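Local coordinates for protein oxalate--CoA ligase (Arabidopsis thaliana, PDB 5IE2) that belongs to the AMP-binding enzymes of the ANL superfamily, modelled as a single chain with ATP bound and built from a larger AMP-binding region followed by a C-terminal domain, at residues Leu23-Lys28 and Asn65-Val70; Ile71-Val76 and Gly221-Leu226; Leu107-Glu112 and Pro116-Ala121. All coordinates share one frame; numbering follows the deposited sequence.

In the fold
All three contacts are buried and apolar, but they join different elements. Interactions 1 and 2 share helix 67-78: its first turn meets strand 21-25, and its next turns meet helix 215-227. They touch where V70 CG2 lies 3.9 Å from L222 CD1. Interaction 3, with its centre about 24 Å from that of the chain, lies farther out than the others and pairs strand 104-110 with helix 115-123; polar groups and solvent-facing residues appear at its margin. It touches interaction 2 directly, L108 CD1 lying 3.8 Å from M72 CE. Because L107 and L108 point to opposite faces, helices 115-123 and 67-78 cover opposite sides of strand 104-110.

Interaction 1: residues Leu23-Lys28 and Asn65-Val70; sequences LSVSGK and NTVEFV
V25 and V67 mark the closest backbone approach, 6.9 Å between their CA atoms, where the end of strand 21-25 passes the first turn of helix 67-78. Beyond V25 the chain reverses: K28 N bonds to V25 O at 2.9 Å, and the backbone angles of S26 and G27 make this a type II turn, with glycine at the positive-phi position. The helix starts just after T66, the N-cap residue, whose OG1 accepts from F69 N at 3.3 Å with an N-H...O angle of 161°. Side chains alone bridge the segments. L23 and V70 meet tip to tip, L23 CD2 lying 3.6 Å from V70 CB and also touching both methyls of that valine. The same L23 CD2 reaches V67 CG2 at 3.7 Å, and so sits against two residues one helical turn apart. V25 comes across V67 at about a right angle, with V25 CG2 3.8 Å from V67 CB. V67 holds CG2 anti to its backbone N (CG1 at chi1 63°), which turns CG2 to L23. F29 and L31 of strand 29-32 also touch V67, while L23 continues onto V232 and L234 of strand 231-234. This is alpha/beta packing: the N-terminal turn of a helix lies against the beta hairpin 21-25/29-32, at one margin of a four-stranded mixed sheet in the AMP-binding region.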
ATOM      1  N   LEU A  23       3.469   0.700 -19.659  1.00 14.13           N
ATOM      2  CA  LEU A  23       3.861   1.754 -18.718  1.00 15.06           C
ATOM      3  C   LEU A  23       3.974   3.090 -19.449  1.00 17.26           C
ATOM      4  O   LEU A  23       4.741   3.213 -20.421  1.00 18.12           O
ATOM      5  CB  LEU A  23       5.214   1.402 -18.058  1.00 16.86           C
ATOM      6  CG  LEU A  23       5.692   2.372 -16.955  1.00 19.31           C
ATOM      7  CD1 LEU A  23       4.767   2.267 -15.790  1.00 21.89           C
ATOM      8  CD2 LEU A  23       7.113   1.922 -16.476  1.00 25.58           C
ATOM      9  N   SER A  24       3.204   4.077 -18.991  1.00 16.51           N
ATOM     10  CA  SER A  24       3.256   5.433 -19.538  1.00 16.93           C
ATOM     11  C   SER A  24       3.642   6.377 -18.444  1.00 17.69           C
ATOM     12  O   SER A  24       3.430   6.094 -17.254  1.00 15.07           O
ATOM     13  CB  SER A  24       1.896   5.871 -20.113  1.00 17.74           C
ATOM     14  OG  SER A  24       1.544   5.078 -21.213  1.00 17.77           O
ATOM     15  N   VAL A  25       4.303   7.465 -18.846  1.00 14.45           N
ATOM     16  CA  VAL A  25       4.492   8.625 -17.982  1.00 13.17           C
ATOM     17  C   VAL A  25       3.700   9.712 -18.667  1.00 16.62           C
ATOM     18  O   VAL A  25       3.933   9.971 -19.858  1.00 18.32           O
ATOM     19  CB  VAL A  25       5.973   9.009 -17.850  1.00 16.24           C
ATOM     20  CG1 VAL A  25       6.106  10.369 -17.123  1.00 18.87           C
ATOM     21  CG2 VAL A  25       6.755   7.886 -17.157  1.00 18.60           C
ATOM     22  N   SER A  26       2.687  10.241 -17.978  1.00 16.16           N
ATOM     23  CA  SER A  26       1.736  11.173 -18.593  1.00 17.75           C
ATOM     24  C   SER A  26       2.476  12.275 -19.390  1.00 19.06           C
ATOM     25  O   SER A  26       3.339  12.985 -18.860  1.00 17.26           O
ATOM     26  CB  SER A  26       0.847  11.837 -17.532  1.00 20.01           C
ATOM     27  OG  SER A  26      -0.090  12.738 -18.155  1.00 20.13           O
ATOM     28  N   GLY A  27       2.126  12.368 -20.656  1.00 19.29           N
ATOM     29  CA  GLY A  27       2.628  13.410 -21.563  1.00 19.49           C
ATOM     30  C   GLY A  27       3.983  13.095 -22.156  1.00 20.25           C
ATOM     31  O   GLY A  27       4.508  13.886 -22.949  1.00 20.85           O
ATOM     32  N   LYS A  28       4.580  11.955 -21.812  1.00 17.62           N
ATOM     33  CA  LYS A  28       5.982  11.751 -22.171  1.00 19.82           C
ATOM     34  C   LYS A  28       6.301  10.366 -22.730  1.00 25.47           C
ATOM     35  O   LYS A  28       6.741  10.251 -23.867  1.00 29.17           O
ATOM     36  CB  LYS A  28       6.876  12.013 -20.965  1.00 23.00           C
ATOM     37  CG  LYS A  28       8.380  12.018 -21.322  1.00 31.53           C
ATOM     38  CD  LYS A  28       9.200  12.636 -20.171  1.00 38.62           C
ATOM     39  CE  LYS A  28      10.722  12.466 -20.335  1.00 42.73           C
ATOM     40  NZ  LYS A  28      11.322  13.147 -21.518  1.00 45.40           N
ATOM     41  N   ASN A  65       7.829   8.490  -8.255  1.00 19.38           N
ATOM     42  CA  ASN A  65       7.150   7.447  -9.042  1.00 16.20           C
ATOM     43  C   ASN A  65       7.455   7.659 -10.511  1.00 16.73           C
ATOM     44  O   ASN A  65       6.685   8.331 -11.222  1.00 17.07           O
ATOM     45  CB  ASN A  65       5.626   7.448  -8.821  1.00 15.20           C
ATOM     46  CG  ASN A  65       5.230   6.838  -7.468  1.00 15.37           C
ATOM     47  OD1 ASN A  65       6.080   6.290  -6.732  1.00 15.69           O
ATOM     48  ND2 ASN A  65       3.933   6.938  -7.123  1.00 14.77           N
ATOM     49  N   THR A  66       8.556   7.066 -10.971  1.00 14.24           N
ATOM     50  CA  THR A  66       9.044   7.360 -12.316  1.00 16.08           C
ATOM     51  C   THR A  66       9.342   6.105 -13.104  1.00 18.52           C
ATOM     52  O   THR A  66       9.415   5.016 -12.541  1.00 17.29           O
ATOM     53  CB  THR A  66      10.345   8.166 -12.270  1.00 17.71           C
ATOM     54  OG1 THR A  66      11.345   7.372 -11.647  1.00 19.31           O
ATOM     55  CG2 THR A  66      10.167   9.435 -11.425  1.00 18.28           C
ATOM     56  N   VAL A  67       9.515   6.264 -14.408  1.00 16.12           N
ATOM     57  CA  VAL A  67       9.743   5.093 -15.242  1.00 16.08           C
ATOM     58  C   VAL A  67      11.057   4.404 -14.878  1.00 14.60           C
ATOM     59  O   VAL A  67      11.164   3.138 -14.938  1.00 15.80           O
ATOM     60  CB  VAL A  67       9.704   5.507 -16.747  1.00 14.04           C
ATOM     61  CG1 VAL A  67      10.859   6.504 -17.071  1.00 19.33           C
ATOM     62  CG2 VAL A  67       9.710   4.292 -17.678  1.00 16.31           C
ATOM     63  N   GLU A  68      12.075   5.187 -14.483  1.00 15.26           N
ATOM     64  CA  GLU A  68      13.350   4.572 -14.075  1.00 15.07           C
ATOM     65  C   GLU A  68      13.197   3.770 -12.802  1.00 17.25           C
ATOM     66  O   GLU A  68      13.826   2.714 -12.646  1.00 18.29           O
ATOM     67  CB  GLU A  68      14.450   5.644 -13.857  1.00 16.71           C
ATOM     68  CG  GLU A  68      14.885   6.316 -15.178  1.00 16.85           C
ATOM     69  CD  GLU A  68      14.087   7.616 -15.483  1.00 23.27           C
ATOM     70  OE1 GLU A  68      13.060   7.921 -14.797  1.00 21.52           O
ATOM     71  OE2 GLU A  68      14.481   8.330 -16.447  1.00 22.25           O
ATOM     72  N   PHE A  69      12.370   4.247 -11.883  1.00 15.54           N
ATOM     73  CA  PHE A  69      12.143   3.402 -10.705  1.00 16.26           C
ATOM     74  C   PHE A  69      11.555   2.034 -11.120  1.00 15.43           C
ATOM     75  O   PHE A  69      11.999   0.990 -10.600  1.00 17.64           O
ATOM     76  CB  PHE A  69      11.206   4.055  -9.691  1.00 16.79           C
ATOM     77  CG  PHE A  69      10.797   3.073  -8.569  1.00 16.95           C
ATOM     78  CD1 PHE A  69      11.648   2.826  -7.507  1.00 20.59           C
ATOM     79  CD2 PHE A  69       9.628   2.330  -8.683  1.00 18.70           C
ATOM     80  CE1 PHE A  69      11.284   1.906  -6.460  1.00 19.07           C
ATOM     81  CE2 PHE A  69       9.246   1.392  -7.683  1.00 18.84           C
ATOM     82  CZ  PHE A  69      10.085   1.171  -6.581  1.00 17.49           C
ATOM     83  N   VAL A  70      10.562   2.026 -12.003  1.00 14.87           N
ATOM     84  CA  VAL A  70       9.939   0.750 -12.405  1.00 16.75           C
ATOM     85  C   VAL A  70      10.964  -0.185 -13.057  1.00 17.42           C
ATOM     86  O   VAL A  70      11.089  -1.384 -12.696  1.00 14.91           O
ATOM     87  CB  VAL A  70       8.754   0.969 -13.370  1.00 15.93           C
ATOM     88  CG1 VAL A  70       8.192  -0.383 -13.861  1.00 14.14           C
ATOM     89  CG2 VAL A  70       7.636   1.774 -12.668  1.00 16.52           C
TER

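Interaction 2: residues Ile71-Val76 and Gly221-Leu226; sequences IMFLAV and GLLSSL
L223 reaches between F73 and L74, one methyl to each, in a helix-helix packing contact within the AMP-binding region. The local axes of 71-76 and 221-226 cross at -68° and come no closer than 12.6 Å, a spacing bridged by long side chains from both helices. F73 and L223 lie at about a right angle, L223 CD1 approaching the ring obliquely at 3.9 Å from F73 CE2. L74 and L223 instead run past each other in opposite directions, their CD2 methyls 3.9 Å apart. A chi1 of -69° sets CG of L74 anti to the carbonyl carbon, and the fork beyond it gives each methyl its own partner: CD2 serves L223, and L74 CD1 meets L226 CD1 at 4.0 Å, these side chains crossing obliquely. Helix 6-16 closes over the seam, L6 touching both L74 and L223, and L10 both L74 and L226. I40 of helix 33-50 packs on L74 as well. In helix 215-227, where the turn at 221-223 widens to pi type, S225 turns its hydroxyl back along the helix: S225 OG donates to G221 O at 2.8 Å, tilted 30° from the carbonyl plane.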
ATOM      1  N   ILE A  71      11.680   0.373 -14.042  1.00 15.84           N
ATOM      2  CA  ILE A  71      12.646  -0.450 -14.753  1.00 14.68           C
ATOM      3  C   ILE A  71      13.699  -0.981 -13.798  1.00 15.04           C
ATOM      4  O   ILE A  71      14.040  -2.168 -13.854  1.00 15.61           O
ATOM      5  CB  ILE A  71      13.335   0.333 -15.891  1.00 15.78           C
ATOM      6  CG1 ILE A  71      12.282   0.730 -16.939  1.00 16.01           C
ATOM      7  CG2 ILE A  71      14.517  -0.579 -16.529  1.00 16.12           C
ATOM      8  CD1 ILE A  71      12.759   1.792 -17.970  1.00 15.73           C
ATOM      9  N   MET A  72      14.256  -0.125 -12.943  1.00 15.40           N
ATOM     10  CA  MET A  72      15.350  -0.592 -12.075  1.00 16.46           C
ATOM     11  C   MET A  72      14.881  -1.533 -10.963  1.00 16.07           C
ATOM     12  O   MET A  72      15.600  -2.463 -10.581  1.00 15.93           O
ATOM     13  CB  MET A  72      16.106   0.598 -11.458  1.00 15.37           C
ATOM     14  CG  MET A  72      16.977   1.408 -12.524  1.00 15.85           C
ATOM     15  SD  MET A  72      17.838   0.332 -13.726  1.00 20.25           S
ATOM     16  CE  MET A  72      19.017  -0.570 -12.672  1.00 17.90           C
ATOM     17  N   PHE A  73      13.668  -1.319 -10.455  1.00 15.12           N
ATOM     18  CA  PHE A  73      13.079  -2.263  -9.483  1.00 14.72           C
ATOM     19  C   PHE A  73      13.040  -3.682 -10.066  1.00 14.79           C
ATOM     20  O   PHE A  73      13.511  -4.670  -9.425  1.00 14.29           O
ATOM     21  CB  PHE A  73      11.669  -1.814  -9.082  1.00 15.93           C
ATOM     22  CG  PHE A  73      10.989  -2.756  -8.120  1.00 17.01           C
ATOM     23  CD1 PHE A  73      11.237  -2.632  -6.747  1.00 20.64           C
ATOM     24  CD2 PHE A  73      10.130  -3.727  -8.577  1.00 17.71           C
ATOM     25  CE1 PHE A  73      10.601  -3.507  -5.825  1.00 22.13           C
ATOM     26  CE2 PHE A  73       9.491  -4.610  -7.679  1.00 20.70           C
ATOM     27  CZ  PHE A  73       9.751  -4.493  -6.303  1.00 22.68           C
ATOM     28  N   LEU A  74      12.499  -3.770 -11.285  1.00 13.24           N
ATOM     29  CA  LEU A  74      12.370  -5.103 -11.893  1.00 14.68           C
ATOM     30  C   LEU A  74      13.719  -5.653 -12.366  1.00 14.92           C
ATOM     31  O   LEU A  74      13.885  -6.882 -12.412  1.00 14.42           O
ATOM     32  CB  LEU A  74      11.392  -5.046 -13.071  1.00 13.20           C
ATOM     33  CG  LEU A  74       9.953  -4.811 -12.551  1.00 16.86           C
ATOM     34  CD1 LEU A  74       8.959  -4.545 -13.685  1.00 17.30           C
ATOM     35  CD2 LEU A  74       9.431  -6.055 -11.665  1.00 16.36           C
ATOM     36  N   ALA A  75      14.662  -4.759 -12.748  1.00 14.87           N
ATOM     37  CA  ALA A  75      16.025  -5.218 -13.159  1.00 15.32           C
ATOM     38  C   ALA A  75      16.773  -5.787 -11.960  1.00 16.10           C
ATOM     39  O   ALA A  75      17.478  -6.787 -12.076  1.00 16.95           O
ATOM     40  CB  ALA A  75      16.845  -4.079 -13.802  1.00 14.20           C
ATOM     41  N   VAL A  76      16.641  -5.135 -10.811  1.00 15.30           N
ATOM     42  CA  VAL A  76      17.278  -5.636  -9.577  1.00 15.36           C
ATOM     43  C   VAL A  76      16.742  -7.043  -9.322  1.00 16.09           C
ATOM     44  O   VAL A  76      17.538  -8.007  -9.063  1.00 16.92           O
ATOM     45  CB  VAL A  76      17.029  -4.702  -8.364  1.00 15.65           C
ATOM     46  CG1 VAL A  76      17.360  -5.435  -7.022  1.00 14.02           C
ATOM     47  CG2 VAL A  76      17.895  -3.403  -8.531  1.00 12.33           C
ATOM     48  N   GLY A 221      -1.256  -1.516  -7.623  1.00 17.56           N
ATOM     49  CA  GLY A 221      -1.275  -0.615  -8.783  1.00 17.63           C
ATOM     50  C   GLY A 221      -0.287  -1.021  -9.891  1.00 18.29           C
ATOM     51  O   GLY A 221      -0.666  -1.101 -11.055  1.00 18.62           O
ATOM     52  N   LEU A 222       0.969  -1.274  -9.522  1.00 13.12           N
ATOM     53  CA  LEU A 222       2.014  -1.489 -10.527  1.00 13.43           C
ATOM     54  C   LEU A 222       2.153  -2.969 -10.905  1.00 15.55           C
ATOM     55  O   LEU A 222       1.903  -3.364 -12.054  1.00 14.30           O
ATOM     56  CB  LEU A 222       3.365  -0.938 -10.023  1.00 13.82           C
ATOM     57  CG  LEU A 222       4.526  -1.224 -10.993  1.00 18.08           C
ATOM     58  CD1 LEU A 222       4.367  -0.409 -12.359  1.00 13.43           C
ATOM     59  CD2 LEU A 222       5.885  -0.994 -10.305  1.00 18.52           C
ATOM     60  N   LEU A 223       2.549  -3.811  -9.950  1.00 14.01           N
ATOM     61  CA  LEU A 223       2.993  -5.143 -10.361  1.00 14.43           C
ATOM     62  C   LEU A 223       1.827  -6.008 -10.813  1.00 14.28           C
ATOM     63  O   LEU A 223       2.006  -6.838 -11.701  1.00 15.63           O
ATOM     64  CB  LEU A 223       3.754  -5.848  -9.214  1.00 15.07           C
ATOM     65  CG  LEU A 223       5.086  -5.138  -8.830  1.00 16.32           C
ATOM     66  CD1 LEU A 223       5.777  -5.819  -7.588  1.00 15.56           C
ATOM     67  CD2 LEU A 223       6.054  -5.070 -10.057  1.00 16.22           C
ATOM     68  N   SER A 224       0.661  -5.889 -10.174  1.00 13.02           N
ATOM     69  CA  SER A 224      -0.455  -6.770 -10.579  1.00 12.77           C
ATOM     70  C   SER A 224      -0.974  -6.363 -11.983  1.00 14.26           C
ATOM     71  O   SER A 224      -1.430  -7.231 -12.777  1.00 16.25           O
ATOM     72  CB  SER A 224      -1.605  -6.723  -9.568  1.00 14.40           C
ATOM     73  OG  SER A 224      -1.102  -7.276  -8.308  1.00 15.55           O
ATOM     74  N   SER A 225      -0.933  -5.058 -12.254  1.00 13.20           N
ATOM     75  CA  SER A 225      -1.283  -4.589 -13.628  1.00 14.66           C
ATOM     76  C   SER A 225      -0.333  -5.196 -14.651  1.00 14.50           C
ATOM     77  O   SER A 225      -0.754  -5.742 -15.672  1.00 16.17           O
ATOM     78  CB  SER A 225      -1.208  -3.053 -13.731  1.00 15.13           C
ATOM     79  OG  SER A 225      -2.199  -2.446 -12.927  1.00 16.96           O
ATOM     80  N   LEU A 226       0.956  -5.066 -14.406  1.00 13.41           N
ATOM     81  CA  LEU A 226       1.939  -5.568 -15.386  1.00 12.83           C
ATOM     82  C   LEU A 226       1.786  -7.079 -15.521  1.00 16.38           C
ATOM     83  O   LEU A 226       1.885  -7.649 -16.610  1.00 16.17           O
ATOM     84  CB  LEU A 226       3.352  -5.234 -14.962  1.00 14.03           C
ATOM     85  CG  LEU A 226       3.707  -3.733 -14.900  1.00 14.84           C
ATOM     86  CD1 LEU A 226       5.149  -3.632 -14.429  1.00 15.37           C
ATOM     87  CD2 LEU A 226       3.559  -3.096 -16.308  1.00 18.88           C
TER

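Interaction 3: residues Leu107-Glu112 and Pro116-Ala121; sequences LLTSKE and PAQEAA
L107 carries this contact through a single methyl, CD2, which rests on the helix between two alanines one turn apart. L107 CD2 lies 3.9 Å from A117 CB and 3.8 Å from A121 CB, and closer still, at 3.6 Å, to the backbone oxygen A117 O. That oxygen is already engaged in the helix, accepting from A121 N, so the methyl packs against an occupied carbonyl. Holding CG anti to the backbone N (chi1 171°) lets L107 extend from the strand to the helix surface, and the small alanines let it approach the helix backbone. T109, on the same face of the strand, is a looser neighbour: its OG1 is 4.5 Å from Q118 OE1. Both polar ends have other partners: T109 OG1 donates to S110 O at 2.8 Å and bonds to H128 NE2, and Q118 OE1 bonds to N114 N, while N114 OD1 bonds to A117 N and ties the start of the helix to the turn before it. S110 OG donates to E112 OE1 at 2.9 Å, using the anti lone pair of the carboxylate. Strand and helix run nearly antiparallel, 156° between their directions, as the first two elements of a beta-alpha-beta unit completed by strand 127-132. F95 of helix 92-101 flanks A117 and A120, and A60 of strand 58-61 touches L107 from the adjoining strand of the sheet.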
ATOM      1  N   LEU A 107      23.275   1.909  -4.128  1.00 17.41           N
ATOM      2  CA  LEU A 107      22.171   2.872  -4.075  1.00 18.19           C
ATOM      3  C   LEU A 107      21.874   3.336  -5.489  1.00 18.12           C
ATOM      4  O   LEU A 107      22.762   3.866  -6.161  1.00 20.63           O
ATOM      5  CB  LEU A 107      22.536   4.095  -3.215  1.00 19.95           C
ATOM      6  CG  LEU A 107      21.501   5.229  -3.298  1.00 19.08           C
ATOM      7  CD1 LEU A 107      20.142   4.790  -2.721  1.00 17.30           C
ATOM      8  CD2 LEU A 107      22.061   6.465  -2.544  1.00 18.32           C
ATOM      9  N   LEU A 108      20.639   3.136  -5.967  1.00 14.85           N
ATOM     10  CA  LEU A 108      20.229   3.697  -7.264  1.00 14.53           C
ATOM     11  C   LEU A 108      19.342   4.921  -7.073  1.00 18.03           C
ATOM     12  O   LEU A 108      18.458   4.930  -6.192  1.00 16.95           O
ATOM     13  CB  LEU A 108      19.431   2.656  -8.082  1.00 16.34           C
ATOM     14  CG  LEU A 108      20.184   1.361  -8.407  1.00 16.61           C
ATOM     15  CD1 LEU A 108      19.162   0.350  -8.944  1.00 18.33           C
ATOM     16  CD2 LEU A 108      21.178   1.753  -9.505  1.00 18.23           C
ATOM     17  N   THR A 109      19.565   5.948  -7.907  1.00 18.13           N
ATOM     18  CA  THR A 109      18.715   7.130  -7.937  1.00 17.86           C
ATOM     19  C   THR A 109      18.556   7.588  -9.376  1.00 18.22           C
ATOM     20  O   THR A 109      19.226   7.060 -10.271  1.00 17.49           O
ATOM     21  CB  THR A 109      19.314   8.355  -7.127  1.00 19.67           C
ATOM     22  OG1 THR A 109      20.434   8.867  -7.852  1.00 21.42           O
ATOM     23  CG2 THR A 109      19.798   7.984  -5.708  1.00 17.82           C
ATOM     24  N   SER A 110      17.725   8.609  -9.586  1.00 17.05           N
ATOM     25  CA  SER A 110      17.674   9.279 -10.863  1.00 19.65           C
ATOM     26  C   SER A 110      18.957  10.058 -11.086  1.00 19.46           C
ATOM     27  O   SER A 110      19.788  10.216 -10.196  1.00 20.47           O
ATOM     28  CB  SER A 110      16.481  10.256 -10.959  1.00 23.91           C
ATOM     29  OG  SER A 110      16.762  11.378 -10.119  1.00 26.31           O
ATOM     30  N   LYS A 111      19.083  10.579 -12.306  1.00 20.67           N
ATOM     31  CA  LYS A 111      20.237  11.404 -12.638  1.00 24.05           C
ATOM     32  C   LYS A 111      20.226  12.684 -11.822  1.00 24.27           C
ATOM     33  O   LYS A 111      21.303  13.242 -11.542  1.00 26.41           O
ATOM     34  CB  LYS A 111      20.209  11.789 -14.130  1.00 31.12           C
ATOM     35  CG  LYS A 111      21.491  12.461 -14.545  1.00 39.50           C
ATOM     36  CD  LYS A 111      21.476  12.947 -15.987  1.00 47.93           C
ATOM     37  CE  LYS A 111      22.914  13.324 -16.392  1.00 52.16           C
ATOM     38  NZ  LYS A 111      23.853  12.194 -16.050  1.00 52.04           N
ATOM     39  N   GLU A 112      19.039  13.161 -11.423  1.00 22.37           N
ATOM     40  CA  GLU A 112      19.001  14.403 -10.596  1.00 28.70           C
ATOM     41  C   GLU A 112      19.539  14.101  -9.183  1.00 27.92           C
ATOM     42  O   GLU A 112      20.130  14.955  -8.479  1.00 26.80           O
ATOM     43  CB  GLU A 112      17.588  14.984 -10.498  1.00 36.26           C
ATOM     44  CG  GLU A 112      16.958  15.486 -11.772  1.00 45.68           C
ATOM     45  CD  GLU A 112      16.283  14.399 -12.643  1.00 54.21           C
ATOM     46  OE1 GLU A 112      16.293  13.196 -12.293  1.00 55.99           O
ATOM     47  OE2 GLU A 112      15.692  14.771 -13.684  1.00 60.33           O
ATOM     48  N   PRO A 116      20.381  13.753   0.496  1.00 23.71           N
ATOM     49  CA  PRO A 116      20.505  13.028   1.765  1.00 24.07           C
ATOM     50  C   PRO A 116      20.865  11.550   1.554  1.00 21.64           C
ATOM     51  O   PRO A 116      21.679  11.019   2.326  1.00 19.94           O
ATOM     52  CB  PRO A 116      19.108  13.167   2.399  1.00 23.58           C
ATOM     53  CG  PRO A 116      18.566  14.432   1.806  1.00 26.06           C
ATOM     54  CD  PRO A 116      19.059  14.397   0.363  1.00 24.67           C
ATOM     55  N   ALA A 117      20.289  10.894   0.540  1.00 20.73           N
ATOM     56  CA  ALA A 117      20.587   9.476   0.365  1.00 20.40           C
ATOM     57  C   ALA A 117      22.025   9.328  -0.080  1.00 21.01           C
ATOM     58  O   ALA A 117      22.742   8.453   0.398  1.00 21.74           O
ATOM     59  CB  ALA A 117      19.632   8.804  -0.653  1.00 16.65           C
ATOM     60  N   GLN A 118      22.467  10.215  -0.954  1.00 20.81           N
ATOM     61  CA  GLN A 118      23.861  10.170  -1.426  1.00 20.02           C
ATOM     62  C   GLN A 118      24.875  10.439  -0.314  1.00 21.73           C
ATOM     63  O   GLN A 118      25.963   9.839  -0.270  1.00 23.28           O
ATOM     64  CB  GLN A 118      24.061  11.174  -2.556  1.00 21.00           C
ATOM     65  CG  GLN A 118      23.434  10.693  -3.852  1.00 22.69           C
ATOM     66  CD  GLN A 118      23.417  11.742  -4.944  1.00 27.23           C
ATOM     67  OE1 GLN A 118      22.358  12.100  -5.451  1.00 29.25           O
ATOM     68  NE2 GLN A 118      24.585  12.245  -5.306  1.00 28.49           N
ATOM     69  N   GLU A 119      24.519  11.354   0.573  1.00 23.27           N
ATOM     70  CA  GLU A 119      25.334  11.682   1.767  1.00 27.21           C
ATOM     71  C   GLU A 119      25.475  10.441   2.656  1.00 26.47           C
ATOM     72  O   GLU A 119      26.598  10.048   3.085  1.00 26.22           O
ATOM     73  CB  GLU A 119      24.683  12.831   2.541  1.00 28.44           C
ATOM     74  CG  GLU A 119      25.439  13.280   3.809  1.00 33.45           C
ATOM     75  CD  GLU A 119      24.675  14.359   4.621  1.00 48.05           C
ATOM     76  OE1 GLU A 119      23.923  15.150   4.005  1.00 47.59           O
ATOM     77  OE2 GLU A 119      24.832  14.408   5.876  1.00 48.78           O
ATOM     78  N   ALA A 120      24.332   9.806   2.928  1.00 26.05           N
ATOM     79  CA  ALA A 120      24.353   8.570   3.744  1.00 24.22           C
ATOM     80  C   ALA A 120      25.168   7.431   3.066  1.00 25.61           C
ATOM     81  O   ALA A 120      25.936   6.728   3.727  1.00 25.86           O
ATOM     82  CB  ALA A 120      22.906   8.081   4.027  1.00 21.77           C
ATOM     83  N   ALA A 121      24.988   7.250   1.754  1.00 23.95           N
ATOM     84  CA  ALA A 121      25.676   6.166   1.034  1.00 24.10           C
ATOM     85  C   ALA A 121      27.193   6.436   1.062  1.00 26.33           C
ATOM     86  O   ALA A 121      27.982   5.524   1.281  1.00 25.03           O
ATOM     87  CB  ALA A 121      25.149   6.036  -0.426  1.00 23.02           C
TER